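Local coordinates for protein ribulose-bisphosphate carboxylase (PDB 4NAS) that belongs to the ribulose-bisphosphate carboxylase large-chain family, joins a sheet-containing N-terminal domain to a TIM-barrel domain, and carries bound calcium, at residues B[17-22]-B[106-111]; B[165-170]-B[369-374]; B[191-196]-B[213-218]; B[292-297]-B[327-332]; B[302-307]-B[338-343]. All blocks are in the same frame, centred on the assembly; numbering follows the deposited sequence.

Overall arrangement
The five contacts sample one principle: the chemistry of a contact follows its place in the fold. Contact 1 belongs to the N-terminal domain, where a strand pair separates an apolar face from a charged one. The other four lie in the TIM-barrel domain. Contact 3 is fully buried and joins a barrel helix to its strand through aromatic packing and a polar cluster. Contacts 4 and 5 are partly buried and involve consecutive elements, helix 284-295 and strand 299-303, which a buried arginine and a serine hydroxyl tie to loops. Contact 2, also partly buried, joins two helix ends through water. Contacts 1 and 2 are farthest apart, their centres about 48 Å distant.

Contact 1: residues B[17-22]-B[106-111]; sequences YRLRDR and GEIRLE
Arg-18 and Arg-109 face each other as a hydrogen-bonded pair in the antiparallel ladder that joins strand 12-22 to strand 108-114 of the N-terminal domain's mixed sheet. Arg-18 N donates to Arg-109 O at 2.9 Å, nearly straight, and Arg-109 N returns a more bent bond to Arg-18 O at 2.8 Å. Farther along, Arg-20 N reaches Glu-107 O at 3.2 Å, one residue before the second strand begins.

The side chains then sort by face. On one, Leu-19 and Ile-108 lie side by side and point the same way, with Leu-19 CD2 3.7 Å from Ile-108 CD1. Beside them the Tyr-17 ring brings CE1 to 3.7 Å from Leu-110 CD1. Phe-99 of helix 91-99 packs against Tyr-17, Ile-108 and Leu-110, and Tyr-17 OH is hydrogen-bonded to Val-98 O of the same helix.

The other face, that of Arg-18 and Arg-109, is charged. Glu-111 bends at chi2 (-80°), and its OE2 takes a salt bridge from Arg-109 NH1 at 2.9 Å, while its CG rests on Arg-18 CB. Arg-109 is further fixed by the carbonyls of Tyr-275 and Tyr-280. Arg-20 sends its guanidinium to Asp-71 and Asp-73, and CB and CD of Arg-20 brush the Glu-107 carboxylate. That carboxylate is paired instead with Arg-18: Arg-18 NH1 lies 3.3 Å from Glu-107 OE2 and meets the oxygen on its anti lone pair, with the guanidinium and carboxylate planes only 10° apart.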
# COMPACT_ATOMS: atom_id res chain seq x y z
N TYR B 17 -1.17 15.25 12.01
CA TYR B 17 -1.79 14.00 12.47
C TYR B 17 -2.95 14.29 13.40
O TYR B 17 -2.89 15.25 14.17
CB TYR B 17 -0.77 13.12 13.22
CG TYR B 17 0.48 12.89 12.43
CD1 TYR B 17 0.57 11.82 11.52
CD2 TYR B 17 1.57 13.74 12.55
CE1 TYR B 17 1.70 11.62 10.78
CE2 TYR B 17 2.72 13.54 11.82
CZ TYR B 17 2.79 12.49 10.94
OH TYR B 17 3.93 12.28 10.21
N ARG B 18 -4.00 13.49 13.30
CA ARG B 18 -5.08 13.47 14.28
C ARG B 18 -4.88 12.22 15.12
O ARG B 18 -4.79 11.11 14.58
CB ARG B 18 -6.44 13.36 13.58
CG ARG B 18 -7.64 13.27 14.56
CD ARG B 18 -8.84 12.55 13.94
NE ARG B 18 -10.01 12.53 14.83
CZ ARG B 18 -10.28 11.57 15.71
NH1 ARG B 18 -9.47 10.53 15.86
NH2 ARG B 18 -11.37 11.65 16.46
N LEU B 19 -4.84 12.37 16.44
CA LEU B 19 -4.59 11.22 17.31
C LEU B 19 -5.29 11.36 18.66
O LEU B 19 -5.65 12.47 19.08
CB LEU B 19 -3.09 11.03 17.52
CG LEU B 19 -2.27 12.23 18.02
CD1 LEU B 19 -2.27 12.35 19.54
CD2 LEU B 19 -0.84 12.17 17.51
N ARG B 20 -5.48 10.23 19.33
CA ARG B 20 -6.04 10.21 20.68
C ARG B 20 -4.95 9.83 21.69
O ARG B 20 -4.17 8.92 21.44
CB ARG B 20 -7.20 9.21 20.75
CG ARG B 20 -7.80 9.04 22.13
CD ARG B 20 -9.02 8.14 22.10
NE ARG B 20 -9.59 7.98 23.44
CZ ARG B 20 -10.90 7.97 23.70
NH1 ARG B 20 -11.78 8.12 22.73
NH2 ARG B 20 -11.32 7.82 24.96
N ASP B 21 -4.89 10.54 22.81
CA ASP B 21 -3.90 10.24 23.83
C ASP B 21 -4.23 11.00 25.10
O ASP B 21 -5.30 11.60 25.20
CB ASP B 21 -2.49 10.61 23.36
CG ASP B 21 -1.42 9.70 23.94
OD1 ASP B 21 -1.52 9.33 25.13
OD2 ASP B 21 -0.46 9.37 23.20
N ARG B 22 -3.32 10.98 26.07
CA ARG B 22 -3.50 11.76 27.29
C ARG B 22 -2.80 13.11 27.15
O ARG B 22 -1.76 13.22 26.50
CB ARG B 22 -2.99 11.01 28.51
CG ARG B 22 -3.65 9.66 28.71
CD ARG B 22 -3.58 9.19 30.15
NE ARG B 22 -4.35 10.04 31.06
CZ ARG B 22 -5.68 10.04 31.13
NH1 ARG B 22 -6.30 10.84 31.99
NH2 ARG B 22 -6.40 9.26 30.33
N GLY B 106 -1.19 3.11 17.53
CA GLY B 106 -2.56 3.20 18.00
C GLY B 106 -3.48 4.08 17.17
O GLY B 106 -3.43 4.11 15.94
N GLU B 107 -4.35 4.82 17.85
CA GLU B 107 -5.29 5.68 17.14
C GLU B 107 -4.64 6.96 16.63
O GLU B 107 -4.51 7.93 17.36
CB GLU B 107 -6.48 6.03 18.04
CG GLU B 107 -7.53 6.87 17.32
CD GLU B 107 -8.80 7.00 18.13
OE1 GLU B 107 -8.98 6.20 19.08
OE2 GLU B 107 -9.61 7.90 17.80
N ILE B 108 -4.22 6.95 15.36
CA ILE B 108 -3.55 8.11 14.78
C ILE B 108 -3.82 8.07 13.27
O ILE B 108 -3.91 6.99 12.71
CB ILE B 108 -2.02 8.07 15.02
CG1 ILE B 108 -1.35 9.33 14.49
CG2 ILE B 108 -1.36 6.78 14.42
CD1 ILE B 108 0.06 9.52 15.06
N ARG B 109 -3.96 9.23 12.65
CA ARG B 109 -4.31 9.31 11.23
C ARG B 109 -3.63 10.49 10.58
O ARG B 109 -3.66 11.61 11.11
CB ARG B 109 -5.84 9.43 11.11
CG ARG B 109 -6.41 9.53 9.71
CD ARG B 109 -7.95 9.68 9.80
NE ARG B 109 -8.63 9.10 8.64
CZ ARG B 109 -9.19 9.80 7.67
NH1 ARG B 109 -9.15 11.13 7.69
NH2 ARG B 109 -9.77 9.17 6.66
N LEU B 110 -3.03 10.25 9.42
CA LEU B 110 -2.39 11.33 8.66
C LEU B 110 -3.42 12.15 7.86
O LEU B 110 -4.11 11.61 6.97
CB LEU B 110 -1.31 10.75 7.73
CG LEU B 110 -0.59 11.73 6.80
CD1 LEU B 110 0.23 12.75 7.60
CD2 LEU B 110 0.32 10.92 5.88
N GLU B 111 -3.52 13.43 8.20
CA GLU B 111 -4.59 14.32 7.75
C GLU B 111 -4.14 15.28 6.66
O GLU B 111 -4.92 15.69 5.80
CB GLU B 111 -5.08 15.18 8.92
CG GLU B 111 -5.77 14.41 10.04
CD GLU B 111 -7.21 14.08 9.71
OE1 GLU B 111 -8.11 14.74 10.27
OE2 GLU B 111 -7.43 13.17 8.89
O HOH W 1 -2.50 7.36 19.38

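Contact 2: residues B[165-170]-B[369-374]; sequences GEQAEG and GGARMG
Gly-170 and Arg-372 bring their backbones together where the end of helix 157-168 meets the start of helix 371-386. Gly-170 CA lies 3.3 Å from Arg-372 O, a close approach made possible by a glycine that brings no side chain. Next to it Ala-371 turns its methyl toward the first helix, with CB 4.1 Å from Glu-166 O and also near the Gln-167 CG. Ile-364 and His-365 lie against the same alanine. Gln-167 itself leads its amide away from the contact, where OE1 bonds to Ser-147 OG. On this more buried side a water joins the carbonyls of Gln-167 and Ala-371.

The side of Glu-166, Glu-169 and Arg-372 is looser and wet. No direct hydrogen bond crosses between the segments, and here two more waters do the linking. The extended Arg-372 chain, with CG anti to the backbone N (chi1 177°), runs past Glu-169 and sets CG 3.6 Å from Glu-169 O. Arg-372 NE then meets a water at 2.9 Å, in the guanidinium plane, and this water donates to Glu-169 O at 2.7 Å. The other donates to Glu-166 OE2 at 2.8 Å and accepts from Arg-372 N, which would suit an acidic group set before a helix N-terminus. Glu-169 directs its carboxylate elsewhere, to a salt bridge with Arg-206.

Gly-370 is the N-cap of the second helix. The two helices come after strands 144-146 and 357-359 in the chain, two parallel neighbours, in the strand-helix alternation of a TIM barrel.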
# COMPACT_ATOMS: atom_id res chain seq x y z
N GLY B 165 -18.11 -2.60 -29.06
CA GLY B 165 -18.81 -1.92 -30.14
C GLY B 165 -20.10 -1.27 -29.69
O GLY B 165 -20.38 -0.13 -30.06
N GLU B 166 -20.89 -2.01 -28.91
CA GLU B 166 -22.12 -1.48 -28.32
C GLU B 166 -21.88 -0.19 -27.57
O GLU B 166 -22.60 0.78 -27.76
CB GLU B 166 -22.77 -2.51 -27.40
CG GLU B 166 -23.39 -3.70 -28.12
CD GLU B 166 -24.48 -3.30 -29.11
OE1 GLU B 166 -24.17 -3.08 -30.31
OE2 GLU B 166 -25.65 -3.20 -28.69
N GLN B 167 -20.86 -0.16 -26.71
CA GLN B 167 -20.50 1.08 -26.01
C GLN B 167 -20.09 2.21 -26.97
O GLN B 167 -20.59 3.33 -26.85
CB GLN B 167 -19.42 0.84 -24.95
CG GLN B 167 -19.94 0.10 -23.73
CD GLN B 167 -18.84 -0.55 -22.94
OE1 GLN B 167 -18.49 -0.11 -21.83
NE2 GLN B 167 -18.27 -1.61 -23.51
N ALA B 168 -19.23 1.89 -27.93
CA ALA B 168 -18.71 2.90 -28.85
C ALA B 168 -19.81 3.44 -29.76
O ALA B 168 -19.77 4.59 -30.20
CB ALA B 168 -17.55 2.34 -29.66
N GLU B 169 -20.82 2.62 -30.03
CA GLU B 169 -21.90 3.07 -30.89
C GLU B 169 -22.71 4.18 -30.22
O GLU B 169 -23.46 4.90 -30.89
CB GLU B 169 -22.74 1.89 -31.39
CG GLU B 169 -22.02 1.18 -32.53
CD GLU B 169 -22.75 -0.01 -33.10
OE1 GLU B 169 -23.29 -0.82 -32.32
OE2 GLU B 169 -22.77 -0.13 -34.34
N GLY B 170 -22.54 4.34 -28.91
CA GLY B 170 -23.14 5.45 -28.19
C GLY B 170 -22.33 6.75 -28.23
O GLY B 170 -22.69 7.72 -27.58
N GLY B 369 -32.75 1.14 -23.22
CA GLY B 369 -32.53 0.95 -24.65
C GLY B 369 -31.16 0.43 -25.02
O GLY B 369 -30.80 0.42 -26.20
N GLY B 370 -30.39 -0.02 -24.03
CA GLY B 370 -29.06 -0.54 -24.30
C GLY B 370 -27.93 0.47 -24.16
O GLY B 370 -28.18 1.68 -24.04
N ALA B 371 -26.69 -0.02 -24.16
CA ALA B 371 -25.51 0.83 -23.98
C ALA B 371 -25.47 1.98 -24.98
O ALA B 371 -25.21 3.13 -24.61
CB ALA B 371 -24.24 -0.01 -24.09
N ARG B 372 -25.74 1.67 -26.24
CA ARG B 372 -25.76 2.69 -27.29
C ARG B 372 -26.62 3.88 -26.90
O ARG B 372 -26.16 5.02 -26.93
CB ARG B 372 -26.29 2.13 -28.62
CG ARG B 372 -26.38 3.23 -29.67
CD ARG B 372 -26.73 2.73 -31.07
NE ARG B 372 -26.82 3.87 -31.96
CZ ARG B 372 -27.93 4.58 -32.16
NH1 ARG B 372 -29.06 4.23 -31.55
NH2 ARG B 372 -27.91 5.62 -32.98
N MSE B 373 -27.86 3.59 -26.53
CA MSE B 373 -28.75 4.62 -26.04
C MSE B 373 -28.26 5.25 -24.74
O MSE B 373 -28.45 6.44 -24.52
CB MSE B 373 -30.16 4.04 -25.86
CG MSE B 373 -30.80 3.63 -27.18
SE MSE B 373 -31.08 5.14 -28.38
CE MSE B 373 -32.56 5.95 -27.42
N GLY B 374 -27.62 4.44 -23.88
CA GLY B 374 -27.12 4.91 -22.60
C GLY B 374 -26.08 6.00 -22.78
O GLY B 374 -26.05 6.98 -22.04
O HOH W 2 -26.66 -0.90 -27.57
O HOH W 3 -22.34 4.18 -25.05
O HOH W 4 -24.48 4.82 -33.37

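Contact 3: residues B[191-196]-B[213-218]; sequences DRVRAY and YAVNLT
Tyr-196 sets CD2 and CE2 over one face of the Tyr-213 ring, the apolar centre of a helix-to-strand contact in the TIM barrel. Helix 189-207 runs nearly antiparallel to strand 214-216, which follows it in the chain, at 160°. Tyr-196 CD2 stands 3.2 Å above the centre of the Tyr-213 ring, the two planes inclined by 48°. On the opposite face of the Tyr-213 ring, Val-215 CB sits toward the rim, so the ring is gripped from both sides. Val-193 crosses Val-215 at about a right angle, its CG2 3.8 Å from Val-215 CG1, and Leu-231 of helix 221-233 packs on both valines.

Outward, the contact turns polar. Arg-192 bends at chi3 (-56°), which brings NE round to the Tyr-213 hydroxyl. Asp-177 is the second-shell partner: it bonds to Tyr-213 OH and to Asn-216 N, and forms a salt bridge with Arg-192 NH2. It lies in the chain between Lys-176 and Asp-178, both members of the calcium site. The direct bond, Arg-192 NE to Tyr-213 OH, is 2.8 Å long and nearly straight, with the oxygen in the guanidinium plane.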
# COMPACT_ATOMS: atom_id res chain seq x y z
N ASP B 191 -3.91 -8.10 -27.50
CA ASP B 191 -4.91 -8.49 -28.51
C ASP B 191 -6.19 -7.64 -28.39
O ASP B 191 -6.85 -7.36 -29.40
CB ASP B 191 -5.25 -9.98 -28.42
CG ASP B 191 -4.16 -10.87 -29.00
OD1 ASP B 191 -3.26 -10.35 -29.71
OD2 ASP B 191 -4.20 -12.09 -28.74
N ARG B 192 -6.53 -7.25 -27.17
CA ARG B 192 -7.67 -6.36 -26.96
C ARG B 192 -7.42 -4.98 -27.53
O ARG B 192 -8.31 -4.40 -28.17
CB ARG B 192 -8.05 -6.27 -25.47
CG ARG B 192 -8.42 -7.61 -24.87
CD ARG B 192 -9.25 -7.47 -23.60
NE ARG B 192 -8.58 -6.66 -22.59
CZ ARG B 192 -7.74 -7.13 -21.67
NH1 ARG B 192 -7.42 -8.42 -21.66
NH2 ARG B 192 -7.21 -6.31 -20.77
N VAL B 193 -6.22 -4.45 -27.33
CA VAL B 193 -5.93 -3.12 -27.85
C VAL B 193 -6.05 -3.13 -29.39
O VAL B 193 -6.72 -2.28 -29.97
CB VAL B 193 -4.55 -2.60 -27.41
CG1 VAL B 193 -4.18 -1.33 -28.17
CG2 VAL B 193 -4.51 -2.36 -25.87
N ARG B 194 -5.42 -4.12 -30.02
CA ARG B 194 -5.45 -4.24 -31.48
C ARG B 194 -6.87 -4.31 -32.01
O ARG B 194 -7.24 -3.59 -32.93
CB ARG B 194 -4.69 -5.48 -31.94
CG ARG B 194 -3.18 -5.38 -31.86
CD ARG B 194 -2.52 -6.41 -32.79
NE ARG B 194 -1.10 -6.59 -32.47
CZ ARG B 194 -0.65 -7.40 -31.52
NH1 ARG B 194 -1.50 -8.11 -30.79
NH2 ARG B 194 0.65 -7.51 -31.30
N ALA B 195 -7.67 -5.19 -31.40
CA ALA B 195 -9.01 -5.51 -31.88
C ALA B 195 -10.01 -4.37 -31.69
O ALA B 195 -10.78 -4.07 -32.60
CB ALA B 195 -9.52 -6.78 -31.21
N TYR B 196 -10.00 -3.76 -30.51
CA TYR B 196 -10.92 -2.66 -30.22
C TYR B 196 -10.58 -1.45 -31.08
O TYR B 196 -11.44 -0.64 -31.39
CB TYR B 196 -10.90 -2.27 -28.73
CG TYR B 196 -11.29 -3.36 -27.74
CD1 TYR B 196 -11.57 -4.66 -28.15
CD2 TYR B 196 -11.38 -3.07 -26.38
CE1 TYR B 196 -11.91 -5.64 -27.23
CE2 TYR B 196 -11.72 -4.03 -25.47
CZ TYR B 196 -11.98 -5.31 -25.89
OH TYR B 196 -12.32 -6.24 -24.95
N TYR B 213 -9.67 3.34 -25.95
CA TYR B 213 -9.73 2.21 -25.03
C TYR B 213 -8.70 2.36 -23.90
O TYR B 213 -7.53 2.56 -24.15
CB TYR B 213 -9.55 0.91 -25.82
CG TYR B 213 -9.46 -0.38 -25.02
CD1 TYR B 213 -10.24 -0.60 -23.89
CD2 TYR B 213 -8.61 -1.39 -25.42
CE1 TYR B 213 -10.14 -1.78 -23.17
CE2 TYR B 213 -8.50 -2.56 -24.73
CZ TYR B 213 -9.27 -2.76 -23.60
OH TYR B 213 -9.14 -3.96 -22.93
N ALA B 214 -9.18 2.30 -22.65
CA ALA B 214 -8.34 2.22 -21.47
C ALA B 214 -8.22 0.77 -20.98
O ALA B 214 -9.18 0.15 -20.48
CB ALA B 214 -8.90 3.09 -20.36
N VAL B 215 -7.02 0.24 -21.14
CA VAL B 215 -6.77 -1.17 -20.95
C VAL B 215 -6.09 -1.38 -19.61
O VAL B 215 -5.22 -0.60 -19.21
CB VAL B 215 -5.92 -1.73 -22.13
CG1 VAL B 215 -4.60 -0.96 -22.29
CG2 VAL B 215 -5.71 -3.22 -22.00
N ASN B 216 -6.53 -2.39 -18.89
CA ASN B 216 -5.94 -2.70 -17.59
C ASN B 216 -4.44 -3.07 -17.72
O ASN B 216 -4.09 -3.98 -18.46
CB ASN B 216 -6.74 -3.82 -16.93
CG ASN B 216 -6.65 -3.79 -15.40
OD1 ASN B 216 -6.15 -2.83 -14.81
ND2 ASN B 216 -7.15 -4.84 -14.76
N LEU B 217 -3.57 -2.35 -17.00
CA LEU B 217 -2.12 -2.64 -17.01
C LEU B 217 -1.80 -3.66 -15.94
O LEU B 217 -2.01 -3.40 -14.76
CB LEU B 217 -1.32 -1.36 -16.75
CG LEU B 217 0.20 -1.50 -16.79
CD1 LEU B 217 0.71 -2.12 -18.11
CD2 LEU B 217 0.80 -0.14 -16.58
N THR B 218 -1.35 -4.84 -16.34
CA THR B 218 -1.27 -5.96 -15.41
C THR B 218 -0.04 -6.83 -15.65
O THR B 218 0.63 -6.72 -16.68
CB THR B 218 -2.49 -6.89 -15.56
OG1 THR B 218 -2.47 -7.51 -16.85
CG2 THR B 218 -3.77 -6.12 -15.42

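Contact 4: residues B[292-297]-B[327-332]; sequences MRLAGA and GPHKPV
Arg-293 reaches the 327-332 loop with a fully extended chain: CG is anti to the backbone N (chi1 179°), and chi3, also near anti, carries NE straight out to Lys-330. There Arg-293 NE donates to Lys-330 O at 3.0 Å and NH1 to His-329 O at 2.9 Å. Both bonds are bent, and both donors stand well above the planes of the carbonyls they meet. Pro-331 CA lies over one face of the guanidinium, while NH2 turns to the carbonyls of His-322 and Ala-325 at the end of helix 313-324.

The apolar stem packs too. Val-332 slides past Arg-293 in the opposite direction, with CG2 3.7 Å from Arg-293 CG. The same Val-332 methyl lies 3.4 Å from Ala-297 O, a buried carbonyl without a partner in the model. Separately, Leu-294 CD2 meets the edge of the His-329 ring, 3.8 Å from its CD2, and the ring's NE2 bonds to Val-120 O.

Helix 284-295 ends here in a Schellman motif. Gly-296, with positive phi, is the C-prime residue: Ala-297 N reaches back to Met-292 O, and Gly-296 N makes a weak bond to Arg-293 O. The helix thus hands over to strand 299-303 while the arginine ties it to the run-in of strand 333-337. The partial negative charges of the carbonyl oxygens would offset the buried positive charge, with no carboxylate among the partners named.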
# COMPACT_ATOMS: atom_id res chain seq x y z
N MSE B 292 -1.81 10.90 -6.10
CA MSE B 292 -2.12 10.53 -7.48
C MSE B 292 -1.57 11.50 -8.51
O MSE B 292 -1.00 11.09 -9.52
CB MSE B 292 -3.64 10.42 -7.68
CG MSE B 292 -4.27 9.26 -6.97
SE MSE B 292 -3.52 7.58 -7.58
CE MSE B 292 -4.80 6.44 -6.71
N ARG B 293 -1.75 12.80 -8.26
CA ARG B 293 -1.21 13.82 -9.18
C ARG B 293 0.33 13.74 -9.21
O ARG B 293 0.96 13.82 -10.28
CB ARG B 293 -1.71 15.22 -8.79
CG ARG B 293 -1.19 16.35 -9.67
CD ARG B 293 -1.87 17.66 -9.29
NE ARG B 293 -1.59 18.73 -10.24
CZ ARG B 293 -1.98 19.99 -10.08
NH1 ARG B 293 -1.67 20.90 -11.00
NH2 ARG B 293 -2.64 20.34 -8.99
N LEU B 294 0.93 13.55 -8.06
CA LEU B 294 2.40 13.49 -8.01
C LEU B 294 2.92 12.27 -8.77
O LEU B 294 3.94 12.34 -9.45
CB LEU B 294 2.88 13.41 -6.56
CG LEU B 294 2.62 14.63 -5.68
CD1 LEU B 294 3.07 14.37 -4.21
CD2 LEU B 294 3.32 15.84 -6.25
N ALA B 295 2.20 11.16 -8.63
CA ALA B 295 2.59 9.89 -9.23
C ALA B 295 2.40 9.89 -10.75
O ALA B 295 3.05 9.12 -11.45
CB ALA B 295 1.82 8.74 -8.57
N GLY B 296 1.49 10.73 -11.26
CA GLY B 296 1.35 10.91 -12.70
C GLY B 296 0.01 10.53 -13.33
O GLY B 296 -0.08 10.36 -14.54
N ALA B 297 -1.03 10.40 -12.52
CA ALA B 297 -2.35 10.10 -13.08
C ALA B 297 -2.79 11.26 -13.97
O ALA B 297 -2.63 12.43 -13.61
CB ALA B 297 -3.33 9.92 -11.99
N GLY B 327 0.41 24.73 -9.79
CA GLY B 327 1.70 24.26 -9.32
C GLY B 327 2.62 23.97 -10.48
O GLY B 327 2.39 24.44 -11.58
N PRO B 328 3.65 23.17 -10.23
CA PRO B 328 4.65 22.77 -11.23
C PRO B 328 4.19 21.60 -12.08
O PRO B 328 4.77 21.37 -13.13
CB PRO B 328 5.83 22.30 -10.36
CG PRO B 328 5.49 22.68 -8.96
CD PRO B 328 4.02 22.73 -8.88
N HIS B 329 3.20 20.85 -11.62
CA HIS B 329 2.70 19.72 -12.41
C HIS B 329 1.39 20.11 -13.09
O HIS B 329 0.70 21.03 -12.64
CB HIS B 329 2.51 18.48 -11.53
CG HIS B 329 3.75 18.09 -10.79
ND1 HIS B 329 4.98 17.99 -11.41
CD2 HIS B 329 3.96 17.79 -9.49
CE1 HIS B 329 5.90 17.65 -10.52
NE2 HIS B 329 5.31 17.53 -9.34
N LYS B 330 1.07 19.42 -14.19
CA LYS B 330 -0.20 19.56 -14.88
C LYS B 330 -1.37 19.13 -13.98
O LYS B 330 -1.22 18.25 -13.13
CB LYS B 330 -0.22 18.69 -16.15
CG LYS B 330 0.84 19.05 -17.22
CD LYS B 330 0.80 17.99 -18.32
CE LYS B 330 1.46 18.45 -19.61
NZ LYS B 330 2.90 18.59 -19.43
N PRO B 331 -2.54 19.74 -14.19
CA PRO B 331 -3.77 19.37 -13.47
C PRO B 331 -4.36 18.06 -14.00
O PRO B 331 -4.10 17.64 -15.13
CB PRO B 331 -4.71 20.54 -13.78
CG PRO B 331 -4.27 21.00 -15.11
CD PRO B 331 -2.78 20.87 -15.12
N VAL B 332 -5.15 17.42 -13.16
CA VAL B 332 -5.66 16.08 -13.42
C VAL B 332 -7.16 16.17 -13.65
O VAL B 332 -7.82 16.98 -13.01
CB VAL B 332 -5.39 15.16 -12.22
CG1 VAL B 332 -5.94 13.74 -12.48
CG2 VAL B 332 -3.90 15.14 -11.90

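Contact 5: residues B[302-307]-B[338-343]; sequences FPSMYG and AGIYPG
An ST turn beyond barrel strand 299-303 meets the loop that follows the next strand, 333-337, through Ser-304 and Ala-338. Both segments lie at the C-terminal ends of neighbouring parallel strands, the side on which TIM barrels place their active sites; the side chain of Ala-338 is about 10 Å from a bound calcium ion.

Ser-304 begins a type I turn that runs to Gly-307. Its OG sits between the backbone N and the carbonyl carbon (chi1 76°). From there Ser-304 OG accepts from Tyr-306 N at 2.9 Å, closing the ST turn, and donates to Ala-338 O across the contact, with a weaker bond to Ser-337 O. Around this bond the packing is sparse: Ala-338 CB touches Gly-307 CA at 3.9 Å, and Gly-339 CA lies as far from Tyr-306 O. Ile-340 CD1 approaches Ser-304 CB more loosely, at 4.4 Å.

The strands themselves pair just before, where Phe-302 and Ser-304 bond to the backbone of Ser-337. The Tyr-306 hydroxyl bonds to Asp-351 and Arg-347, and Pro-303 packs on Met-104 of the second subunit. The crossing bond is short: Ser-304 OG stands 2.6 Å from Ala-338 O, tilted 21° from the carbonyl plane.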
# COMPACT_ATOMS: atom_id res chain seq x y z
N PHE B 302 -12.49 8.54 -8.33
CA PHE B 302 -12.68 8.58 -6.87
C PHE B 302 -14.18 8.52 -6.61
O PHE B 302 -14.98 8.83 -7.51
CB PHE B 302 -12.02 9.85 -6.26
CG PHE B 302 -12.49 11.14 -6.87
CD1 PHE B 302 -11.87 11.66 -8.00
CD2 PHE B 302 -13.59 11.83 -6.34
CE1 PHE B 302 -12.31 12.84 -8.58
CE2 PHE B 302 -14.05 13.03 -6.93
CZ PHE B 302 -13.41 13.53 -8.05
N PRO B 303 -14.61 8.08 -5.40
CA PRO B 303 -16.05 7.98 -5.12
C PRO B 303 -16.73 9.34 -5.15
O PRO B 303 -16.19 10.27 -4.54
CB PRO B 303 -16.08 7.41 -3.68
CG PRO B 303 -14.83 6.67 -3.56
CD PRO B 303 -13.80 7.38 -4.38
N SER B 304 -17.87 9.46 -5.86
CA SER B 304 -18.60 10.74 -5.96
C SER B 304 -19.39 11.02 -4.69
O SER B 304 -19.57 10.12 -3.86
CB SER B 304 -19.60 10.74 -7.12
OG SER B 304 -20.76 9.97 -6.78
N MSE B 305 -19.90 12.24 -4.57
CA MSE B 305 -20.72 12.63 -3.45
C MSE B 305 -22.14 12.13 -3.67
O MSE B 305 -23.02 12.40 -2.86
CB MSE B 305 -20.74 14.15 -3.28
CG MSE B 305 -19.50 14.73 -2.62
SE MSE B 305 -19.40 14.13 -0.77
CE MSE B 305 -20.63 15.44 0.01
N TYR B 306 -22.34 11.38 -4.76
CA TYR B 306 -23.68 10.95 -5.18
C TYR B 306 -23.95 9.43 -5.05
O TYR B 306 -25.06 8.95 -5.34
CB TYR B 306 -23.97 11.50 -6.60
CG TYR B 306 -23.87 13.02 -6.60
CD1 TYR B 306 -24.82 13.79 -5.95
CD2 TYR B 306 -22.77 13.67 -7.16
CE1 TYR B 306 -24.72 15.18 -5.89
CE2 TYR B 306 -22.66 15.06 -7.10
CZ TYR B 306 -23.64 15.80 -6.46
OH TYR B 306 -23.55 17.18 -6.40
N GLY B 307 -22.96 8.67 -4.62
CA GLY B 307 -23.13 7.24 -4.41
C GLY B 307 -23.53 6.91 -2.98
O GLY B 307 -23.74 7.81 -2.17
N ALA B 338 -19.96 6.43 -9.28
CA ALA B 338 -21.22 6.08 -8.59
C ALA B 338 -22.31 7.15 -8.62
O ALA B 338 -22.07 8.33 -8.35
CB ALA B 338 -20.97 5.58 -7.16
N GLY B 339 -23.53 6.74 -8.97
CA GLY B 339 -24.63 7.68 -9.01
C GLY B 339 -24.56 8.62 -10.20
O GLY B 339 -25.19 9.67 -10.20
N ILE B 340 -23.78 8.25 -11.21
CA ILE B 340 -23.62 9.09 -12.39
C ILE B 340 -24.67 8.73 -13.45
O ILE B 340 -24.56 7.71 -14.10
CB ILE B 340 -22.22 8.88 -12.99
CG1 ILE B 340 -21.14 9.04 -11.92
CG2 ILE B 340 -22.00 9.82 -14.19
CD1 ILE B 340 -21.10 10.43 -11.23
N TYR B 341 -25.69 9.59 -13.60
CA TYR B 341 -26.73 9.44 -14.63
C TYR B 341 -26.99 10.76 -15.35
O TYR B 341 -26.66 11.83 -14.82
CB TYR B 341 -28.01 8.97 -13.98
CG TYR B 341 -27.80 7.74 -13.14
CD1 TYR B 341 -27.63 6.50 -13.74
CD2 TYR B 341 -27.75 7.83 -11.76
CE1 TYR B 341 -27.44 5.37 -12.97
CE2 TYR B 341 -27.56 6.71 -10.99
CZ TYR B 341 -27.41 5.48 -11.60
OH TYR B 341 -27.21 4.34 -10.83
N PRO B 342 -27.59 10.70 -16.56
CA PRO B 342 -27.82 11.91 -17.35
C PRO B 342 -28.55 13.01 -16.60
O PRO B 342 -28.25 14.19 -16.81
CB PRO B 342 -28.66 11.41 -18.53
CG PRO B 342 -28.16 10.01 -18.75
CD PRO B 342 -27.98 9.49 -17.32
N GLY B 343 -29.45 12.64 -15.69
CA GLY B 343 -30.17 13.62 -14.89
C GLY B 343 -29.25 14.38 -13.95
O GLY B 343 -29.57 15.49 -13.51